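Glycoprotein (Chandipura virus, PDB 5MDM) probably attaches the virus to host receptors and, once acidified in the endosome, drives fusion between the viral and endosomal membranes as a trimeric class III fusion glycoprotein. Local coordinates at residues N20-P25 with L286-W291; A62-T67 with L107-E112; S210-A215 with I228-G233. All coordinates share one frame; numbering follows the deposited sequence.

Contact 1 of 3, residues N20-P25 with L286-W291; sequences NTRYCP and LCQNTW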
ATOM      1  N   ASN A  20      33.633 -19.133  19.268  1.00127.24           N
ATOM      2  CA  ASN A  20      33.240 -18.188  18.220  1.00119.96           C
ATOM      3  C   ASN A  20      32.346 -18.763  17.120  1.00117.10           C
ATOM      4  O   ASN A  20      32.268 -18.196  16.032  1.00 92.60           O
ATOM      5  CB  ASN A  20      34.479 -17.546  17.584  1.00114.97           C
ATOM      6  CG  ASN A  20      34.697 -16.122  18.037  1.00126.08           C
ATOM      7  OD1 ASN A  20      34.801 -15.210  17.219  1.00125.25           O
ATOM      8  ND2 ASN A  20      34.765 -15.920  19.347  1.00139.24           N
ATOM      9  N   THR A  21      31.679 -19.881  17.399  1.00116.68           N
ATOM     10  CA  THR A  21      30.795 -20.499  16.412  1.00120.30           C
ATOM     11  C   THR A  21      29.545 -19.656  16.175  1.00116.02           C
ATOM     12  O   THR A  21      28.950 -19.118  17.110  1.00107.18           O
ATOM     13  CB  THR A  21      30.385 -21.934  16.797  1.00124.80           C
ATOM     14  OG1 THR A  21      29.863 -21.944  18.130  1.00129.88           O
ATOM     15  CG2 THR A  21      31.578 -22.880  16.706  1.00125.51           C
ATOM     16  N   ARG A  22      29.158 -19.556  14.908  1.00114.10           N
ATOM     17  CA  ARG A  22      28.078 -18.673  14.497  1.00 99.00           C
ATOM     18  C   ARG A  22      26.782 -19.445  14.300  1.00102.61           C
ATOM     19  O   ARG A  22      26.744 -20.445  13.582  1.00108.36           O
ATOM     20  CB  ARG A  22      28.465 -17.947  13.204  1.00 87.56           C
ATOM     21  CG  ARG A  22      29.750 -17.148  13.328  1.00 90.90           C
ATOM     22  CD  ARG A  22      30.622 -17.271  12.104  1.00108.88           C
ATOM     23  NE  ARG A  22      30.558 -16.093  11.247  1.00 93.83           N
ATOM     24  CZ  ARG A  22      31.569 -15.248  11.068  1.00 81.60           C
ATOM     25  NH1 ARG A  22      32.721 -15.448  11.690  1.00 97.60           N
ATOM     26  NH2 ARG A  22      31.430 -14.204  10.266  1.00 82.92           N
ATOM     27  N   TYR A  23      25.724 -18.981  14.952  1.00 86.57           N
ATOM     28  CA  TYR A  23      24.398 -19.551  14.754  1.00108.73           C
ATOM     29  C   TYR A  23      23.513 -18.531  14.044  1.00111.13           C
ATOM     30  O   TYR A  23      22.643 -17.919  14.660  1.00 85.74           O
ATOM     31  CB  TYR A  23      23.778 -19.960  16.088  1.00 88.76           C
ATOM     32  CG  TYR A  23      24.495 -21.101  16.774  1.00 98.80           C
ATOM     33  CD1 TYR A  23      24.142 -22.420  16.519  1.00 96.75           C
ATOM     34  CD2 TYR A  23      25.526 -20.861  17.678  1.00103.22           C
ATOM     35  CE1 TYR A  23      24.794 -23.470  17.144  1.00 99.16           C
ATOM     36  CE2 TYR A  23      26.187 -21.906  18.307  1.00104.28           C
ATOM     37  CZ  TYR A  23      25.814 -23.208  18.037  1.00102.69           C
ATOM     38  OH  TYR A  23      26.464 -24.254  18.653  1.00103.24           O
ATOM     39  N   CYS A  24      23.747 -18.350  12.748  1.00110.56           N
ATOM     40  CA  CYS A  24      23.039 -17.338  11.974  1.00 80.72           C
ATOM     41  C   CYS A  24      22.038 -17.937  10.997  1.00103.40           C
ATOM     42  O   CYS A  24      22.381 -18.802  10.191  1.00101.38           O
ATOM     43  CB  CYS A  24      24.030 -16.464  11.208  1.00123.62           C
ATOM     44  SG  CYS A  24      24.973 -15.367  12.245  1.00 86.40           S
ATOM     45  N   PRO A  25      20.788 -17.471  11.065  1.00 79.82           N
ATOM     46  CA  PRO A  25      20.340 -16.520  12.078  1.00 88.02           C
ATOM     47  C   PRO A  25      19.907 -17.295  13.311  1.00 96.33           C
ATOM     48  O   PRO A  25      19.676 -18.497  13.204  1.00105.24           O
ATOM     49  CB  PRO A  25      19.130 -15.876  11.418  1.00 82.82           C
ATOM     50  CG  PRO A  25      18.560 -16.975  10.587  1.00 89.70           C
ATOM     51  CD  PRO A  25      19.723 -17.799  10.104  1.00 90.97           C
ATOM     52  N   LEU A 286      23.664  -9.683   8.315  1.00 64.59           N
ATOM     53  CA  LEU A 286      24.005  -8.739   9.379  1.00 67.38           C
ATOM     54  C   LEU A 286      24.541  -9.494  10.583  1.00 76.03           C
ATOM     55  O   LEU A 286      25.452  -9.029  11.272  1.00 82.56           O
ATOM     56  CB  LEU A 286      22.811  -7.867   9.765  1.00 66.36           C
ATOM     57  CG  LEU A 286      22.462  -6.766   8.761  1.00 61.52           C
ATOM     58  CD1 LEU A 286      21.145  -6.119   9.122  1.00 61.91           C
ATOM     59  CD2 LEU A 286      23.562  -5.741   8.686  1.00 59.82           C
ATOM     60  N   CYS A 287      23.971 -10.670  10.826  1.00 78.07           N
ATOM     61  CA  CYS A 287      24.493 -11.567  11.846  1.00 67.73           C
ATOM     62  C   CYS A 287      25.954 -11.928  11.509  1.00 67.30           C
ATOM     63  O   CYS A 287      26.871 -11.737  12.321  1.00 73.22           O
ATOM     64  CB  CYS A 287      23.609 -12.811  11.916  1.00 60.57           C
ATOM     65  SG  CYS A 287      23.947 -13.926  13.254  1.00 99.57           S
ATOM     66  N   GLN A 288      26.166 -12.421  10.293  1.00 62.53           N
ATOM     67  CA  GLN A 288      27.506 -12.774   9.837  1.00 69.19           C
ATOM     68  C   GLN A 288      28.459 -11.580   9.917  1.00 74.08           C
ATOM     69  O   GLN A 288      29.633 -11.739  10.228  1.00 69.59           O
ATOM     70  CB  GLN A 288      27.459 -13.312   8.401  1.00 65.07           C
ATOM     71  CG  GLN A 288      26.669 -14.595   8.234  1.00 61.52           C
ATOM     72  CD  GLN A 288      27.396 -15.811   8.772  1.00 75.35           C
ATOM     73  OE1 GLN A 288      28.605 -15.789   8.996  1.00 65.76           O
ATOM     74  NE2 GLN A 288      26.654 -16.885   8.984  1.00 77.92           N
ATOM     75  N   ASN A 289      27.949 -10.385   9.635  1.00 76.02           N
ATOM     76  CA  ASN A 289      28.770  -9.182   9.651  1.00 75.69           C
ATOM     77  C   ASN A 289      29.202  -8.843  11.080  1.00 92.08           C
ATOM     78  O   ASN A 289      30.356  -8.471  11.319  1.00 93.44           O
ATOM     79  CB  ASN A 289      28.028  -8.012   8.994  1.00 73.48           C
ATOM     80  CG  ASN A 289      28.915  -6.793   8.789  1.00100.39           C
ATOM     81  OD1 ASN A 289      28.836  -5.818   9.537  1.00117.10           O
ATOM     82  ND2 ASN A 289      29.768  -6.844   7.774  1.00105.81           N
ATOM     83  N   THR A 290      28.276  -8.983  12.026  1.00 69.23           N
ATOM     84  CA  THR A 290      28.609  -8.825  13.436  1.00 71.82           C
ATOM     85  C   THR A 290      29.696  -9.815  13.862  1.00 90.13           C
ATOM     86  O   THR A 290      30.672  -9.436  14.518  1.00 93.78           O
ATOM     87  CB  THR A 290      27.369  -8.989  14.336  1.00 70.62           C
ATOM     88  OG1 THR A 290      26.539  -7.833  14.201  1.00 69.54           O
ATOM     89  CG2 THR A 290      27.771  -9.150  15.808  1.00 73.55           C
ATOM     90  N   TRP A 291      29.536 -11.080  13.483  1.00 88.27           N
ATOM     91  CA  TRP A 291      30.552 -12.075  13.825  1.00 91.39           C
ATOM     92  C   TRP A 291      31.886 -11.797  13.130  1.00 95.86           C
ATOM     93  O   TRP A 291      32.943 -12.205  13.606  1.00 97.08           O
ATOM     94  CB  TRP A 291      30.075 -13.485  13.506  1.00 73.59           C
ATOM     95  CG  TRP A 291      29.316 -14.133  14.612  1.00114.85           C
ATOM     96  CD1 TRP A 291      28.016 -14.524  14.588  1.00 71.28           C
ATOM     97  CD2 TRP A 291      29.815 -14.481  15.906  1.00 76.78           C
ATOM     98  NE1 TRP A 291      27.668 -15.098  15.783  1.00 72.62           N
ATOM     99  CE2 TRP A 291      28.756 -15.080  16.613  1.00 86.75           C
ATOM    100  CE3 TRP A 291      31.051 -14.341  16.538  1.00 97.66           C
ATOM    101  CZ2 TRP A 291      28.894 -15.540  17.920  1.00 91.12           C
ATOM    102  CZ3 TRP A 291      31.188 -14.798  17.835  1.00101.17           C
ATOM    103  CH2 TRP A 291      30.115 -15.390  18.512  1.00 94.82           C
TER
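The loop of N20-P25 is tied covalently to a long helix by the C24–C287 disulfide, SG to SG 2.0 Å. C287 carries its SG anti to the backbone N (chi1 -172°), which reaches out from the helix to C24. The sulfur of C24 also sits at the edge of the W291 indole, with SG 3.9 Å from CD1, a sulfur-aromatic contact one helical turn beyond the disulfide. R22 takes the face of the same ring: its CG stands 3.5 Å from the centroid of the five-membered ring and 19° off the normal, so this is a CH-pi contact. The two side chains run past each other in opposite directions, and W291 CB ends up over the centre of the R22 guanidinium. Helix 270-295, in the region assigned to trimerization by similarity, is thus fastened to the loop between strands 15-16 and 36-49. On the polar side, R22 NE donates to Q288 OE1 at 3.0 Å with an N-H...O angle of 150°; the guanidinium and amide planes are only slightly inclined. NH2 of R22 forms its salt bridge with D292, just beyond W291. The NE2 branch of Q288 turns to C24, 3.5 Å from its CB. At the start of the loop segment, the backbone O of N20 lies over the same indole face, offset toward the rim.

Contact 2 of 3, residues A62-T67 with L107-E112; sequences AKWVTT and LGFPPE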
ATOM      1  N   ALA A  62     -40.112 -11.364 -19.126  1.00164.72           N
ATOM      2  CA  ALA A  62     -41.358 -10.650 -19.380  1.00157.61           C
ATOM      3  C   ALA A  62     -41.932 -11.023 -20.736  1.00150.09           C
ATOM      4  O   ALA A  62     -41.231 -10.987 -21.744  1.00152.22           O
ATOM      5  CB  ALA A  62     -41.142  -9.146 -19.294  1.00155.46           C
ATOM      6  N   LYS A  63     -43.211 -11.383 -20.756  1.00145.06           N
ATOM      7  CA  LYS A  63     -43.905 -11.650 -22.009  1.00135.39           C
ATOM      8  C   LYS A  63     -44.299 -10.343 -22.693  1.00131.97           C
ATOM      9  O   LYS A  63     -44.958  -9.498 -22.100  1.00121.87           O
ATOM     10  CB  LYS A  63     -45.135 -12.536 -21.772  1.00122.33           C
ATOM     11  CG  LYS A  63     -44.780 -13.993 -21.491  1.00121.38           C
ATOM     12  CD  LYS A  63     -46.005 -14.862 -21.250  1.00121.00           C
ATOM     13  CE  LYS A  63     -46.689 -14.517 -19.938  1.00124.42           C
ATOM     14  NZ  LYS A  63     -47.803 -15.458 -19.635  1.00125.84           N
ATOM     15  N   TRP A  64     -43.865 -10.168 -23.934  1.00139.62           N
ATOM     16  CA  TRP A  64     -44.290  -9.029 -24.733  1.00152.35           C
ATOM     17  C   TRP A  64     -45.492  -9.457 -25.566  1.00156.16           C
ATOM     18  O   TRP A  64     -45.385 -10.331 -26.426  1.00156.43           O
ATOM     19  CB  TRP A  64     -43.157  -8.527 -25.629  1.00163.92           C
ATOM     20  CG  TRP A  64     -41.990  -7.934 -24.880  1.00170.16           C
ATOM     21  CD1 TRP A  64     -41.502  -8.331 -23.668  1.00170.48           C
ATOM     22  CD2 TRP A  64     -41.177  -6.830 -25.295  1.00173.03           C
ATOM     23  NE1 TRP A  64     -40.434  -7.549 -23.309  1.00172.32           N
ATOM     24  CE2 TRP A  64     -40.214  -6.619 -24.290  1.00173.32           C
ATOM     25  CE3 TRP A  64     -41.170  -6.001 -26.421  1.00177.63           C
ATOM     26  CZ2 TRP A  64     -39.254  -5.615 -24.377  1.00177.48           C
ATOM     27  CZ3 TRP A  64     -40.216  -5.004 -26.504  1.00180.00           C
ATOM     28  CH2 TRP A  64     -39.271  -4.821 -25.490  1.00179.19           C
ATOM     29  N   VAL A  65     -46.638  -8.841 -25.293  1.00156.90           N
ATOM     30  CA  VAL A  65     -47.903  -9.272 -25.872  1.00154.87           C
ATOM     31  C   VAL A  65     -48.477  -8.275 -26.877  1.00156.16           C
ATOM     32  O   VAL A  65     -48.762  -7.124 -26.538  1.00152.67           O
ATOM     33  CB  VAL A  65     -48.952  -9.529 -24.773  1.00151.98           C
ATOM     34  CG1 VAL A  65     -50.291  -9.889 -25.390  1.00153.58           C
ATOM     35  CG2 VAL A  65     -48.476 -10.627 -23.835  1.00149.96           C
ATOM     36  N   THR A  66     -48.635  -8.737 -28.114  1.00160.53           N
ATOM     37  CA  THR A  66     -49.341  -7.989 -29.146  1.00160.76           C
ATOM     38  C   THR A  66     -50.768  -8.507 -29.233  1.00155.43           C
ATOM     39  O   THR A  66     -50.996  -9.669 -29.579  1.00150.91           O
ATOM     40  CB  THR A  66     -48.673  -8.148 -30.521  1.00166.43           C
ATOM     41  OG1 THR A  66     -47.354  -7.590 -30.482  1.00175.28           O
ATOM     42  CG2 THR A  66     -49.482  -7.436 -31.589  1.00166.90           C
ATOM     43  N   THR A  67     -51.727  -7.645 -28.912  1.00160.42           N
ATOM     44  CA  THR A  67     -53.128  -8.043 -28.868  1.00163.05           C
ATOM     45  C   THR A  67     -53.931  -7.433 -30.008  1.00169.06           C
ATOM     46  O   THR A  67     -53.899  -6.220 -30.223  1.00171.92           O
ATOM     47  CB  THR A  67     -53.784  -7.655 -27.525  1.00155.25           C
ATOM     48  OG1 THR A  67     -53.009  -8.178 -26.437  1.00148.79           O
ATOM     49  CG2 THR A  67     -55.200  -8.206 -27.446  1.00147.13           C
ATOM     50  N   LEU A 107     -35.954  -9.076 -29.419  1.00188.81           N
ATOM     51  CA  LEU A 107     -36.658  -9.082 -30.700  1.00193.28           C
ATOM     52  C   LEU A 107     -37.867  -8.147 -30.720  1.00199.53           C
ATOM     53  O   LEU A 107     -38.434  -7.872 -31.778  1.00205.18           O
ATOM     54  CB  LEU A 107     -37.069 -10.514 -31.076  1.00186.78           C
ATOM     55  CG  LEU A 107     -37.568 -10.794 -32.499  1.00178.41           C
ATOM     56  CD1 LEU A 107     -36.654 -10.160 -33.541  1.00177.08           C
ATOM     57  CD2 LEU A 107     -37.687 -12.293 -32.736  1.00169.58           C
ATOM     58  N   GLY A 108     -38.260  -7.653 -29.551  1.00197.22           N
ATOM     59  CA  GLY A 108     -39.380  -6.734 -29.460  1.00198.37           C
ATOM     60  C   GLY A 108     -40.730  -7.425 -29.531  1.00196.33           C
ATOM     61  O   GLY A 108     -40.834  -8.630 -29.296  1.00201.62           O
ATOM     62  N   PHE A 109     -41.766  -6.656 -29.861  1.00184.29           N
ATOM     63  CA  PHE A 109     -43.132  -7.176 -29.904  1.00170.62           C
ATOM     64  C   PHE A 109     -43.346  -8.213 -31.007  1.00164.55           C
ATOM     65  O   PHE A 109     -42.655  -8.198 -32.025  1.00160.96           O
ATOM     66  CB  PHE A 109     -44.138  -6.031 -30.061  1.00169.04           C
ATOM     67  CG  PHE A 109     -44.397  -5.270 -28.794  1.00164.45           C
ATOM     68  CD1 PHE A 109     -43.964  -3.962 -28.655  1.00165.86           C
ATOM     69  CD2 PHE A 109     -45.075  -5.861 -27.742  1.00158.17           C
ATOM     70  CE1 PHE A 109     -44.203  -3.257 -27.491  1.00161.88           C
ATOM     71  CE2 PHE A 109     -45.314  -5.161 -26.574  1.00156.85           C
ATOM     72  CZ  PHE A 109     -44.876  -3.859 -26.448  1.00156.78           C
ATOM     73  N   PRO A 110     -44.304  -9.127 -30.793  1.00166.73           N
ATOM     74  CA  PRO A 110     -44.724 -10.124 -31.784  1.00171.39           C
ATOM     75  C   PRO A 110     -45.570  -9.508 -32.896  1.00176.99           C
ATOM     76  O   PRO A 110     -46.259  -8.513 -32.663  1.00175.63           O
ATOM     77  CB  PRO A 110     -45.586 -11.091 -30.964  1.00172.59           C
ATOM     78  CG  PRO A 110     -45.201 -10.857 -29.549  1.00170.59           C
ATOM     79  CD  PRO A 110     -44.877  -9.404 -29.466  1.00168.73           C
ATOM     80  N   PRO A 111     -45.522 -10.100 -34.099  1.00178.03           N
ATOM     81  CA  PRO A 111     -46.350  -9.631 -35.211  1.00179.75           C
ATOM     82  C   PRO A 111     -47.828  -9.790 -34.882  1.00188.54           C
ATOM     83  O   PRO A 111     -48.191 -10.684 -34.113  1.00186.41           O
ATOM     84  CB  PRO A 111     -45.953 -10.563 -36.360  1.00176.37           C
ATOM     85  CG  PRO A 111     -45.398 -11.776 -35.696  1.00173.12           C
ATOM     86  CD  PRO A 111     -44.708 -11.269 -34.471  1.00176.16           C
ATOM     87  N   GLU A 112     -48.662  -8.926 -35.452  1.00194.18           N
ATOM     88  CA  GLU A 112     -50.094  -8.942 -35.178  1.00193.52           C
ATOM     89  C   GLU A 112     -50.735 -10.254 -35.615  1.00193.81           C
ATOM     90  O   GLU A 112     -50.540 -10.707 -36.743  1.00194.33           O
ATOM     91  CB  GLU A 112     -50.783  -7.768 -35.876  1.00191.87           C
ATOM     92  CG  GLU A 112     -50.194  -6.412 -35.530  1.00192.48           C
ATOM     93  CD  GLU A 112     -50.805  -5.292 -36.344  1.00199.40           C
ATOM     94  OE1 GLU A 112     -50.310  -4.148 -36.249  1.00199.52           O
ATOM     95  OE2 GLU A 112     -51.780  -5.555 -37.080  1.00204.91           O
TER
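W64 turns the edge of its six-membered ring toward the face of F109, CE3 standing 3.9 Å above the middle of the phenyl plane. Centroids 5.1 Å apart and planes inclined at 55° identify this as an edge-to-face pair. The W64 CG lies anti to its own carbonyl carbon (chi1 -66°), beside the backbone N. The stem touches too, CB meeting F109 CD2. CE3 and CZ3 also run against the main chain of G108, where W64 CE3 comes 3.4 Å from G108 C. Two residues along the strand, T66 points to the same side and supplies the polar link: its OG1 donates to P110 O at 2.6 Å, the donor tilted 19° from the carbonyl plane. Its CG2 faces E112, 3.9 Å from the CA. The P110 ring lies against the strand between W64 and T66, its CG 3.2 Å from W64 O and its CD near T66 OG1. H80 stacks on F109, and P111 O accepts a hydrogen bond from S122 OG, so strands 77-85 and 120-131, which flank strand 56-69, both take part. The side chain of W64 is about 4 Å from that of M128 at the nearest atoms, a site of interaction with host vimentin. Just beyond both segments, C68 and C114 are joined by a disulfide, and the whole arrangement, an irregular proline-bearing segment laid on one face of an antiparallel sheet, belongs to the elongated fusion domain of the rhabdovirus glycoproteins.

Contact 3 of 3, residues S210-A215 with I228-G233; sequences SHMEGA and IKFPNG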
ATOM      1  N   SER A 210       4.182 -18.183  11.694  1.00 82.63           N
ATOM      2  CA  SER A 210       5.320 -18.336  12.585  1.00 83.86           C
ATOM      3  C   SER A 210       4.877 -18.601  14.008  1.00 76.04           C
ATOM      4  O   SER A 210       4.224 -17.758  14.619  1.00 85.52           O
ATOM      5  CB  SER A 210       6.195 -17.084  12.548  1.00 91.71           C
ATOM      6  OG  SER A 210       7.123 -17.091  13.618  1.00102.51           O
ATOM      7  N   HIS A 211       5.244 -19.777  14.516  1.00 75.50           N
ATOM      8  CA  HIS A 211       5.036 -20.168  15.914  1.00 79.36           C
ATOM      9  C   HIS A 211       3.691 -19.703  16.459  1.00 69.60           C
ATOM     10  O   HIS A 211       3.613 -18.741  17.216  1.00 72.84           O
ATOM     11  CB  HIS A 211       6.184 -19.661  16.800  1.00 89.11           C
ATOM     12  CG  HIS A 211       6.154 -20.204  18.195  1.00105.03           C
ATOM     13  ND1 HIS A 211       6.822 -21.353  18.560  1.00117.95           N
ATOM     14  CD2 HIS A 211       5.527 -19.762  19.311  1.00112.74           C
ATOM     15  CE1 HIS A 211       6.609 -21.594  19.843  1.00122.32           C
ATOM     16  NE2 HIS A 211       5.827 -20.643  20.322  1.00116.51           N
ATOM     17  N   MET A 212       2.632 -20.387  16.056  1.00 75.61           N
ATOM     18  CA  MET A 212       1.280 -19.947  16.375  1.00 76.66           C
ATOM     19  C   MET A 212       0.705 -20.752  17.541  1.00 76.10           C
ATOM     20  O   MET A 212       0.551 -21.969  17.456  1.00 67.17           O
ATOM     21  CB  MET A 212       0.394 -20.041  15.128  1.00 63.91           C
ATOM     22  CG  MET A 212      -0.537 -18.855  14.924  1.00 74.12           C
ATOM     23  SD  MET A 212       0.177 -17.192  14.795  1.00 90.54           S
ATOM     24  CE  MET A 212       1.183 -17.357  13.322  1.00213.93           C
ATOM     25  N   GLU A 213       0.394 -20.059  18.633  1.00 83.09           N
ATOM     26  CA  GLU A 213      -0.011 -20.717  19.875  1.00 91.05           C
ATOM     27  C   GLU A 213      -1.358 -21.416  19.786  1.00 82.47           C
ATOM     28  O   GLU A 213      -2.391 -20.769  19.651  1.00 92.79           O
ATOM     29  CB  GLU A 213      -0.027 -19.712  21.032  1.00112.03           C
ATOM     30  CG  GLU A 213       1.347 -19.396  21.597  1.00128.98           C
ATOM     31  CD  GLU A 213       2.000 -20.602  22.253  1.00138.81           C
ATOM     32  OE1 GLU A 213       1.280 -21.572  22.582  1.00140.85           O
ATOM     33  OE2 GLU A 213       3.236 -20.580  22.438  1.00141.00           O
ATOM     34  N   GLY A 214      -1.344 -22.740  19.877  1.00 80.78           N
ATOM     35  CA  GLY A 214      -2.572 -23.516  19.841  1.00 82.10           C
ATOM     36  C   GLY A 214      -3.491 -23.197  21.006  1.00 89.50           C
ATOM     37  O   GLY A 214      -4.710 -23.347  20.920  1.00 87.84           O
ATOM     38  N   ALA A 215      -2.895 -22.753  22.106  1.00 91.91           N
ATOM     39  CA  ALA A 215      -3.640 -22.381  23.297  1.00 85.04           C
ATOM     40  C   ALA A 215      -4.552 -21.179  23.042  1.00 84.51           C
ATOM     41  O   ALA A 215      -5.561 -21.004  23.714  1.00 93.69           O
ATOM     42  CB  ALA A 215      -2.678 -22.090  24.429  1.00 96.83           C
ATOM     43  N   ILE A 228      -9.083 -24.045  11.711  1.00 67.05           N
ATOM     44  CA  ILE A 228      -8.727 -23.376  12.934  1.00 70.58           C
ATOM     45  C   ILE A 228      -8.268 -21.961  12.624  1.00 72.11           C
ATOM     46  O   ILE A 228      -7.543 -21.721  11.645  1.00 77.06           O
ATOM     47  CB  ILE A 228      -7.642 -24.153  13.686  1.00 77.81           C
ATOM     48  CG1 ILE A 228      -6.561 -24.624  12.710  1.00 74.27           C
ATOM     49  CG2 ILE A 228      -8.249 -25.355  14.389  1.00 69.96           C
ATOM     50  CD1 ILE A 228      -5.471 -25.448  13.355  1.00 69.13           C
ATOM     51  N   LYS A 229      -8.746 -21.028  13.437  1.00 68.96           N
ATOM     52  CA  LYS A 229      -8.262 -19.668  13.424  1.00 66.16           C
ATOM     53  C   LYS A 229      -7.153 -19.550  14.454  1.00 67.58           C
ATOM     54  O   LYS A 229      -7.321 -19.894  15.635  1.00 73.85           O
ATOM     55  CB  LYS A 229      -9.383 -18.671  13.729  1.00 64.51           C
ATOM     56  CG  LYS A 229      -8.957 -17.216  13.585  1.00 65.09           C
ATOM     57  CD  LYS A 229     -10.005 -16.269  14.144  1.00 70.77           C
ATOM     58  CE  LYS A 229      -9.441 -15.431  15.283  1.00 92.73           C
ATOM     59  NZ  LYS A 229      -8.820 -16.282  16.345  1.00106.93           N
ATOM     60  N   PHE A 230      -6.015 -19.078  13.967  1.00 69.68           N
ATOM     61  CA  PHE A 230      -4.842 -18.785  14.766  1.00 73.31           C
ATOM     62  C   PHE A 230      -5.018 -17.476  15.539  1.00 79.67           C
ATOM     63  O   PHE A 230      -5.845 -16.637  15.168  1.00 77.73           O
ATOM     64  CB  PHE A 230      -3.656 -18.661  13.817  1.00 77.28           C
ATOM     65  CG  PHE A 230      -3.246 -19.955  13.194  1.00 66.53           C
ATOM     66  CD1 PHE A 230      -3.423 -21.146  13.875  1.00 54.68           C
ATOM     67  CD2 PHE A 230      -2.680 -19.984  11.928  1.00 63.23           C
ATOM     68  CE1 PHE A 230      -3.045 -22.350  13.305  1.00 64.27           C
ATOM     69  CE2 PHE A 230      -2.305 -21.182  11.348  1.00 65.14           C
ATOM     70  CZ  PHE A 230      -2.487 -22.369  12.038  1.00 62.55           C
ATOM     71  N   PRO A 231      -4.232 -17.288  16.615  1.00 82.04           N
ATOM     72  CA  PRO A 231      -4.289 -16.074  17.437  1.00 65.79           C
ATOM     73  C   PRO A 231      -4.126 -14.791  16.625  1.00 73.27           C
ATOM     74  O   PRO A 231      -4.572 -13.740  17.072  1.00 72.36           O
ATOM     75  CB  PRO A 231      -3.100 -16.237  18.378  1.00 82.97           C
ATOM     76  CG  PRO A 231      -2.898 -17.689  18.483  1.00 79.01           C
ATOM     77  CD  PRO A 231      -3.295 -18.281  17.168  1.00 75.03           C
ATOM     78  N   ASN A 232      -3.495 -14.868  15.458  1.00 72.07           N
ATOM     79  CA  ASN A 232      -3.348 -13.688  14.612  1.00 72.86           C
ATOM     80  C   ASN A 232      -4.541 -13.506  13.675  1.00 74.04           C
ATOM     81  O   ASN A 232      -4.520 -12.673  12.773  1.00 72.73           O
ATOM     82  CB  ASN A 232      -2.028 -13.731  13.834  1.00 73.16           C
ATOM     83  CG  ASN A 232      -2.041 -14.742  12.710  1.00 79.79           C
ATOM     84  OD1 ASN A 232      -2.792 -15.713  12.737  1.00 76.96           O
ATOM     85  ND2 ASN A 232      -1.202 -14.514  11.705  1.00 93.44           N
ATOM     86  N   GLY A 233      -5.584 -14.300  13.888  1.00 68.97           N
ATOM     87  CA  GLY A 233      -6.807 -14.138  13.136  1.00 68.15           C
ATOM     88  C   GLY A 233      -6.788 -14.794  11.777  1.00 70.75           C
ATOM     89  O   GLY A 233      -7.771 -14.726  11.039  1.00 84.09           O
TER
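The type I beta turn from F230 to G233, which follows strand 225-229, packs its first three residues against M212, on the edge strand 212-213 of a different antiparallel sheet. M212 CB sits over the F230 ring, 4.3 Å from the centroid and 17° off its normal, a CH-pi contact displaced toward the rim. M212 CG comes 3.3 Å from F230 CB, the two side chains crossing at about a right angle; beyond CG the chain bends, chi2 placing SD and chi3 CE. Its SD lies 5.5 Å from the ring centroid at 43° to the normal, an oblique Met-aromatic approach. The same sulfur is 3.9 Å from N232 OD1; that oxygen accepts from E234 N, while N232 ND2 is bonded to I395 O. P231 meets both strand residues: its CD is 3.6 Å from M212 CG and its CG is 3.3 Å from E213 O, a carbonyl bonded to T217 OG1. Within the turn, F230 O accepts from G233 N at 2.7 Å and from K229 NZ at 3.2 Å, the two donors arriving from opposite faces of the carbonyl plane. H209 meets F230 edge-to-face, and F204, beside M212 in its sheet, also touches that ring. Away from the known functional sites, the contact is apolar packing between two sheets, with a hairpin turn linking strands 225-229 and 235-237 and resting on a neighbouring edge strand.

The three contacts are spread along an elongated chain, and none touches another. Contacts 1 and 2 lie on opposite sides of the chain's centre, their centres 83 Å apart and their nearest atoms about 66 Å apart, so the fusion-domain end is well separated from the helix of contact 1. Contact 3 is more central, about 11 Å from the chain's centre; it comes within about 12 Å of contact 1 between nearest atoms but stays about 44 Å from contact 2. In sequence, contact 1 closes a long loop within which both others are nested, and contact 2 closes before contact 3 opens. Contact 2 lies near M128, which interacts with host vimentin, and H60, a likely pH sensor by similarity.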